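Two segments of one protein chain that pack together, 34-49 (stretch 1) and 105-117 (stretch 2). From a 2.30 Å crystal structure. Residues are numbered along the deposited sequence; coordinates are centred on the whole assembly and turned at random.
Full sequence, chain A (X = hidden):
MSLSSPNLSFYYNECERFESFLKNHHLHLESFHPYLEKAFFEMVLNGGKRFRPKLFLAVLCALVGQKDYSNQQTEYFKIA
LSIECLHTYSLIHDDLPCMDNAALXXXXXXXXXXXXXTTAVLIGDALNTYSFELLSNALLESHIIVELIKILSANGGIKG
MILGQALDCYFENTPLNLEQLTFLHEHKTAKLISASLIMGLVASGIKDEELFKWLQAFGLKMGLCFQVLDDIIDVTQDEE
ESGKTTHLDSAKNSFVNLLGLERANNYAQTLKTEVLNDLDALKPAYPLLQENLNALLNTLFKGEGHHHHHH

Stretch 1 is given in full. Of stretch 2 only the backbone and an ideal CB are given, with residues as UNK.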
# COMPACT_ATOMS: atom_id res chain seq x y z
N PRO A 34 0.09 20.94 11.76
CA PRO A 34 -0.68 22.07 11.21
C PRO A 34 -1.47 21.75 9.94
O PRO A 34 -2.56 22.30 9.75
CB PRO A 34 0.39 23.10 10.86
CG PRO A 34 1.58 22.71 11.59
CD PRO A 34 1.53 21.25 11.81
N TYR A 35 -0.94 20.89 9.07
CA TYR A 35 -1.57 20.74 7.76
C TYR A 35 -1.73 19.36 7.15
O TYR A 35 -2.26 19.24 6.05
CB TYR A 35 -0.94 21.70 6.75
CG TYR A 35 0.54 21.53 6.47
CD1 TYR A 35 1.06 20.32 5.97
CD2 TYR A 35 1.42 22.62 6.64
CE1 TYR A 35 2.43 20.17 5.69
CE2 TYR A 35 2.78 22.49 6.35
CZ TYR A 35 3.28 21.26 5.88
OH TYR A 35 4.62 21.14 5.60
N LEU A 36 -1.29 18.32 7.85
CA LEU A 36 -1.30 16.97 7.28
C LEU A 36 -2.69 16.43 6.88
O LEU A 36 -2.83 15.76 5.85
CB LEU A 36 -0.59 15.99 8.22
CG LEU A 36 -0.09 14.68 7.59
CD1 LEU A 36 1.10 14.96 6.67
CD2 LEU A 36 0.27 13.69 8.67
N GLU A 37 -3.71 16.77 7.67
CA GLU A 37 -5.08 16.32 7.44
C GLU A 37 -5.72 16.92 6.18
O GLU A 37 -6.46 16.23 5.46
CB GLU A 37 -5.94 16.65 8.67
CG GLU A 37 -7.39 16.15 8.60
CD GLU A 37 -8.28 16.89 9.57
OE1 GLU A 37 -8.83 17.94 9.19
OE2 GLU A 37 -8.43 16.42 10.73
N LYS A 38 -5.47 18.20 5.92
CA LYS A 38 -5.99 18.83 4.70
C LYS A 38 -5.15 18.42 3.48
O LYS A 38 -5.70 18.18 2.40
CB LYS A 38 -6.12 20.37 4.80
CG LYS A 38 -4.96 21.11 5.47
CD LYS A 38 -5.39 21.89 6.73
CE LYS A 38 -5.94 21.00 7.86
NZ LYS A 38 -4.90 20.14 8.51
N ALA A 39 -3.84 18.31 3.69
CA ALA A 39 -2.90 17.88 2.65
C ALA A 39 -3.12 16.43 2.18
O ALA A 39 -2.77 16.10 1.05
CB ALA A 39 -1.50 18.05 3.13
N PHE A 40 -3.69 15.59 3.04
CA PHE A 40 -3.94 14.17 2.72
C PHE A 40 -4.79 13.95 1.47
O PHE A 40 -4.37 13.23 0.57
CB PHE A 40 -4.56 13.43 3.92
CG PHE A 40 -4.88 11.98 3.65
CD1 PHE A 40 -3.87 11.08 3.30
CD2 PHE A 40 -6.19 11.52 3.75
CE1 PHE A 40 -4.16 9.74 3.06
CE2 PHE A 40 -6.50 10.17 3.51
CZ PHE A 40 -5.49 9.28 3.17
N PHE A 41 -5.96 14.58 1.41
CA PHE A 41 -6.92 14.32 0.33
C PHE A 41 -6.92 15.40 -0.76
O PHE A 41 -7.58 15.25 -1.79
CB PHE A 41 -8.31 14.14 0.91
CG PHE A 41 -9.09 13.00 0.30
CD1 PHE A 41 -8.64 11.68 0.42
CD2 PHE A 41 -10.28 13.24 -0.38
CE1 PHE A 41 -9.37 10.61 -0.14
CE2 PHE A 41 -11.02 12.19 -0.94
CZ PHE A 41 -10.56 10.87 -0.82
N GLU A 42 -6.18 16.48 -0.52
CA GLU A 42 -6.14 17.65 -1.37
C GLU A 42 -5.96 17.35 -2.87
O GLU A 42 -6.71 17.86 -3.70
CB GLU A 42 -5.03 18.59 -0.89
CG GLU A 42 -5.17 20.01 -1.40
CD GLU A 42 -4.16 20.97 -0.78
OE1 GLU A 42 -3.83 20.81 0.42
OE2 GLU A 42 -3.71 21.89 -1.49
N MET A 43 -4.98 16.50 -3.21
CA MET A 43 -4.72 16.14 -4.60
C MET A 43 -5.78 15.16 -5.17
O MET A 43 -5.91 15.03 -6.39
CB MET A 43 -3.31 15.56 -4.78
CG MET A 43 -2.17 16.49 -4.37
SD MET A 43 -2.25 18.16 -5.06
CE MET A 43 -2.51 19.15 -3.63
N VAL A 44 -6.53 14.50 -4.30
CA VAL A 44 -7.64 13.66 -4.77
C VAL A 44 -8.81 14.57 -5.13
O VAL A 44 -9.47 14.37 -6.15
CB VAL A 44 -8.10 12.60 -3.72
CG1 VAL A 44 -9.07 11.57 -4.35
CG2 VAL A 44 -6.92 11.91 -3.10
N LEU A 45 -9.04 15.59 -4.29
CA LEU A 45 -10.12 16.55 -4.51
C LEU A 45 -9.87 17.40 -5.74
O LEU A 45 -10.78 17.64 -6.53
CB LEU A 45 -10.32 17.46 -3.29
CG LEU A 45 -10.85 16.79 -2.03
CD1 LEU A 45 -10.83 17.75 -0.85
CD2 LEU A 45 -12.25 16.24 -2.24
N ASN A 46 -8.62 17.82 -5.90
CA ASN A 46 -8.23 18.75 -6.94
C ASN A 46 -7.92 18.06 -8.27
O ASN A 46 -7.65 18.73 -9.26
CB ASN A 46 -7.00 19.56 -6.50
CG ASN A 46 -7.34 20.69 -5.52
OD1 ASN A 46 -6.54 21.60 -5.33
ND2 ASN A 46 -8.52 20.62 -4.89
N GLY A 47 -7.94 16.73 -8.30
CA GLY A 47 -7.61 16.01 -9.53
C GLY A 47 -8.82 15.91 -10.44
O GLY A 47 -9.66 16.82 -10.50
N GLY A 48 -8.89 14.82 -11.19
CA GLY A 48 -10.18 14.27 -11.54
C GLY A 48 -10.96 14.46 -12.82
O GLY A 48 -11.83 15.33 -12.91
N LYS A 49 -10.68 13.60 -13.80
CA LYS A 49 -11.69 13.26 -14.79
C LYS A 49 -12.36 11.94 -14.38
O LYS A 49 -13.42 11.60 -14.90
CB LYS A 49 -11.09 13.19 -16.20
CG LYS A 49 -11.32 14.46 -17.03
CD LYS A 49 -12.48 14.29 -18.01
CE LYS A 49 -13.42 15.49 -18.00
NZ LYS A 49 -14.30 15.49 -16.79
N UNK A 105 -0.17 20.96 -11.00
CA UNK A 105 -0.94 19.89 -11.62
C UNK A 105 -2.36 20.43 -11.76
O UNK A 105 -2.94 20.90 -10.77
CB UNK A 105 -0.89 18.60 -10.80
N UNK A 106 -2.88 20.40 -12.99
CA UNK A 106 -4.15 21.04 -13.35
C UNK A 106 -4.23 22.50 -12.85
O UNK A 106 -5.27 22.93 -12.34
CB UNK A 106 -5.32 20.23 -12.78
N UNK A 107 -3.13 23.24 -12.98
CA UNK A 107 -3.02 24.64 -12.52
C UNK A 107 -3.25 24.86 -11.00
O UNK A 107 -3.58 25.98 -10.55
CB UNK A 107 -4.03 25.49 -13.29
N UNK A 108 -3.07 23.79 -10.22
CA UNK A 108 -3.11 23.82 -8.75
C UNK A 108 -1.70 23.50 -8.27
O UNK A 108 -1.02 22.72 -8.92
CB UNK A 108 -4.13 22.83 -8.18
N UNK A 109 -1.26 24.10 -7.14
CA UNK A 109 0.06 23.70 -6.62
C UNK A 109 0.11 22.22 -6.24
O UNK A 109 -0.85 21.68 -5.69
CB UNK A 109 0.42 24.55 -5.40
N UNK A 110 1.23 21.57 -6.56
CA UNK A 110 1.50 20.22 -6.08
C UNK A 110 1.98 20.28 -4.62
O UNK A 110 2.36 21.34 -4.12
CB UNK A 110 2.54 19.53 -6.97
N UNK A 111 1.95 19.12 -3.95
CA UNK A 111 2.27 19.07 -2.52
C UNK A 111 3.67 19.56 -2.10
O UNK A 111 3.81 20.16 -1.04
CB UNK A 111 2.11 17.62 -2.05
N UNK A 112 4.69 19.33 -2.92
CA UNK A 112 6.02 19.79 -2.54
C UNK A 112 6.22 21.28 -2.78
O UNK A 112 7.07 21.92 -2.15
CB UNK A 112 7.08 19.00 -3.31
N UNK A 113 5.44 21.83 -3.70
CA UNK A 113 5.46 23.26 -3.95
C UNK A 113 4.71 23.98 -2.83
O UNK A 113 5.22 24.95 -2.25
CB UNK A 113 4.85 23.58 -5.31
N UNK A 114 3.52 23.48 -2.51
CA UNK A 114 2.65 24.10 -1.51
C UNK A 114 3.17 23.91 -0.09
O UNK A 114 3.09 24.82 0.74
CB UNK A 114 1.24 23.53 -1.62
N UNK A 115 3.71 22.73 0.18
CA UNK A 115 4.19 22.42 1.53
C UNK A 115 5.69 22.18 1.53
O UNK A 115 6.47 23.14 1.64
CB UNK A 115 3.46 21.20 2.09
N UNK A 116 6.10 20.92 1.40
CA UNK A 116 7.51 20.55 1.25
C UNK A 116 7.58 19.14 0.66
O UNK A 116 6.56 18.46 0.57
CB UNK A 116 8.25 20.62 2.59
N UNK A 117 8.79 18.73 0.28
CA UNK A 117 9.04 17.46 -0.40
C UNK A 117 8.63 16.25 0.44
O UNK A 117 7.98 15.34 -0.06
CB UNK A 117 10.52 17.35 -0.76

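Position 105 has extended backbone angles (-140/125) and an ideal CB directed toward stretch 1, but no atom of that stretch lies within 5.5 Å, so many residues would suit. It is Arg105, whose guanidinium bonds elsewhere in the structure.

At 106 phi and psi are both positive (48/41), opening a type I' turn. Asn or Gly would be usual here; yet the CB points toward stretch 1, 4.5 Å from Asn46 O, so a long donor could also reach the backbone carbonyls of Asn46 and Gly47. Arg106 does so: NH1 donates to Asn46 O at 2.7 Å, near the guanidinium plane, while Gly47 O lies over one face, too poorly angled to bond.

Position 107, also left-handed (60/22) and out of reach, favours Asn, Gly or Asp; it is Asn107.

At 108 the ideal CB stands 3.9 Å from Asn46 OD1. A polar or flat side chain would fit beside that amide. His108 places a ring face there: Asn46 CB is 4.3 Å from the ring centroid and 19° off its normal. His108 ND1 and Asn46 OD1, 3.4 Å apart, have too poor an angle to bond.

Position 109, at -62/139 with a sideways CB, accepts proline among others. Pro109 presents its O 3.7 Å from Met43 CE.

At 110 the CB points away, just before a helix, where Ser, Thr, Asp or Asn is common. Thr110 makes no capping bond; its hydroxyl is engaged elsewhere.

The CB of 111 points sideways, 5.0 Å from Met43 CG, with Ala39 nearby. A medium apolar chain, such as Leu, Ile or Met, could bend inward. Leu111 does, its CD2 3.7 Å from Met43 CE and 4.3 Å from Ala39 CB.

Positions 112 and 113 are helical and out of reach, leaving the choice open: His112 and Ala113.

At 114 the CB points toward stretch 1, 5.2 Å from Glu42 OE2, which invites Lys or Arg. Extended in all-t rotamers, Lys114 forms a salt bridge, NZ to Glu42 OE2 at 2.9 Å.

The CB of 115 faces Tyr35, Ala39 and Glu42, so a large ring with a polar tip is attractive, though Phe or His is conceivable. Tyr115 fits: CE2 lies 3.6 Å from Ala39 CB, its OH donates to Glu42 OE1 at 2.6 Å, and its ring meets that of Tyr35 obliquely (centroids 4.2 Å, planes 33°).

At 116 the ideal CB is 4.7 Å from Tyr35 OH, and a short polar residue suits a helix N-cap. Asp116 caps a backbone N just beyond the stretch; its OD1 approaches Tyr35 OH to 2.6 Å, at a poor hydrogen-bonding angle.

Position 117 is helical and out of reach, so stretch 1 leaves the choice open; it is Glu117.

Stretch 2 105-117: RRNHPTLHAKYDE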
# COMPACT_ATOMS: atom_id res chain seq x y z
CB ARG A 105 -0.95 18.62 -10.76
CG ARG A 105 -1.84 17.51 -11.32
CD ARG A 105 -1.45 16.15 -10.80
NE ARG A 105 -0.15 15.72 -11.32
CZ ARG A 105 0.02 14.96 -12.39
NH1 ARG A 105 -1.03 14.52 -13.09
NH2 ARG A 105 1.24 14.62 -12.77
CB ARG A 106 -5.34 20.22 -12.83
CG ARG A 106 -5.39 18.78 -13.32
CD ARG A 106 -6.69 18.07 -12.86
NE ARG A 106 -7.90 18.61 -13.50
CZ ARG A 106 -8.84 19.32 -12.88
NH1 ARG A 106 -8.75 19.59 -11.58
NH2 ARG A 106 -9.89 19.76 -13.56
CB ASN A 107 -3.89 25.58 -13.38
CG ASN A 107 -3.30 26.98 -13.49
OD1 ASN A 107 -2.10 27.16 -13.66
ND2 ASN A 107 -4.17 27.99 -13.39
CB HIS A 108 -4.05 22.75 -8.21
CG HIS A 108 -5.50 23.04 -8.41
ND1 HIS A 108 -6.18 23.99 -7.67
CD2 HIS A 108 -6.41 22.49 -9.24
CE1 HIS A 108 -7.44 24.01 -8.05
NE2 HIS A 108 -7.61 23.11 -9.00
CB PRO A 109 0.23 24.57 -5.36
CG PRO A 109 -0.75 25.69 -5.51
CD PRO A 109 -1.90 25.14 -6.31
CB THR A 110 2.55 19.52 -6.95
OG1 THR A 110 3.69 20.36 -7.06
CG2 THR A 110 1.98 19.24 -8.34
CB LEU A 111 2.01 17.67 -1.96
CG LEU A 111 0.56 17.21 -1.98
CD1 LEU A 111 0.47 15.71 -1.68
CD2 LEU A 111 -0.27 17.99 -0.98
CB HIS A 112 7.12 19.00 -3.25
CG HIS A 112 7.02 19.05 -4.73
ND1 HIS A 112 6.16 18.23 -5.44
CD2 HIS A 112 7.65 19.82 -5.65
CE1 HIS A 112 6.26 18.50 -6.73
NE2 HIS A 112 7.17 19.46 -6.88
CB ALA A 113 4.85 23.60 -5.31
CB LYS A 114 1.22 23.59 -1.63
CG LYS A 114 0.23 24.36 -0.77
CD LYS A 114 -1.21 23.94 -1.02
CE LYS A 114 -2.15 24.65 -0.06
NZ LYS A 114 -3.56 24.59 -0.50
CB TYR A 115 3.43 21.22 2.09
CG TYR A 115 1.93 21.40 2.12
CD1 TYR A 115 1.32 22.28 3.03
CD2 TYR A 115 1.10 20.67 1.26
CE1 TYR A 115 -0.07 22.44 3.07
CE2 TYR A 115 -0.28 20.83 1.28
CZ TYR A 115 -0.86 21.70 2.20
OH TYR A 115 -2.23 21.84 2.21
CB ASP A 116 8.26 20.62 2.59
CG ASP A 116 7.50 19.93 3.73
OD1 ASP A 116 6.98 20.65 4.61
OD2 ASP A 116 7.43 18.68 3.73
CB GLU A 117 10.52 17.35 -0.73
CG GLU A 117 10.84 16.65 -2.03
CD GLU A 117 12.27 16.92 -2.49
OE1 GLU A 117 12.73 16.22 -3.42
OE2 GLU A 117 12.93 17.83 -1.94
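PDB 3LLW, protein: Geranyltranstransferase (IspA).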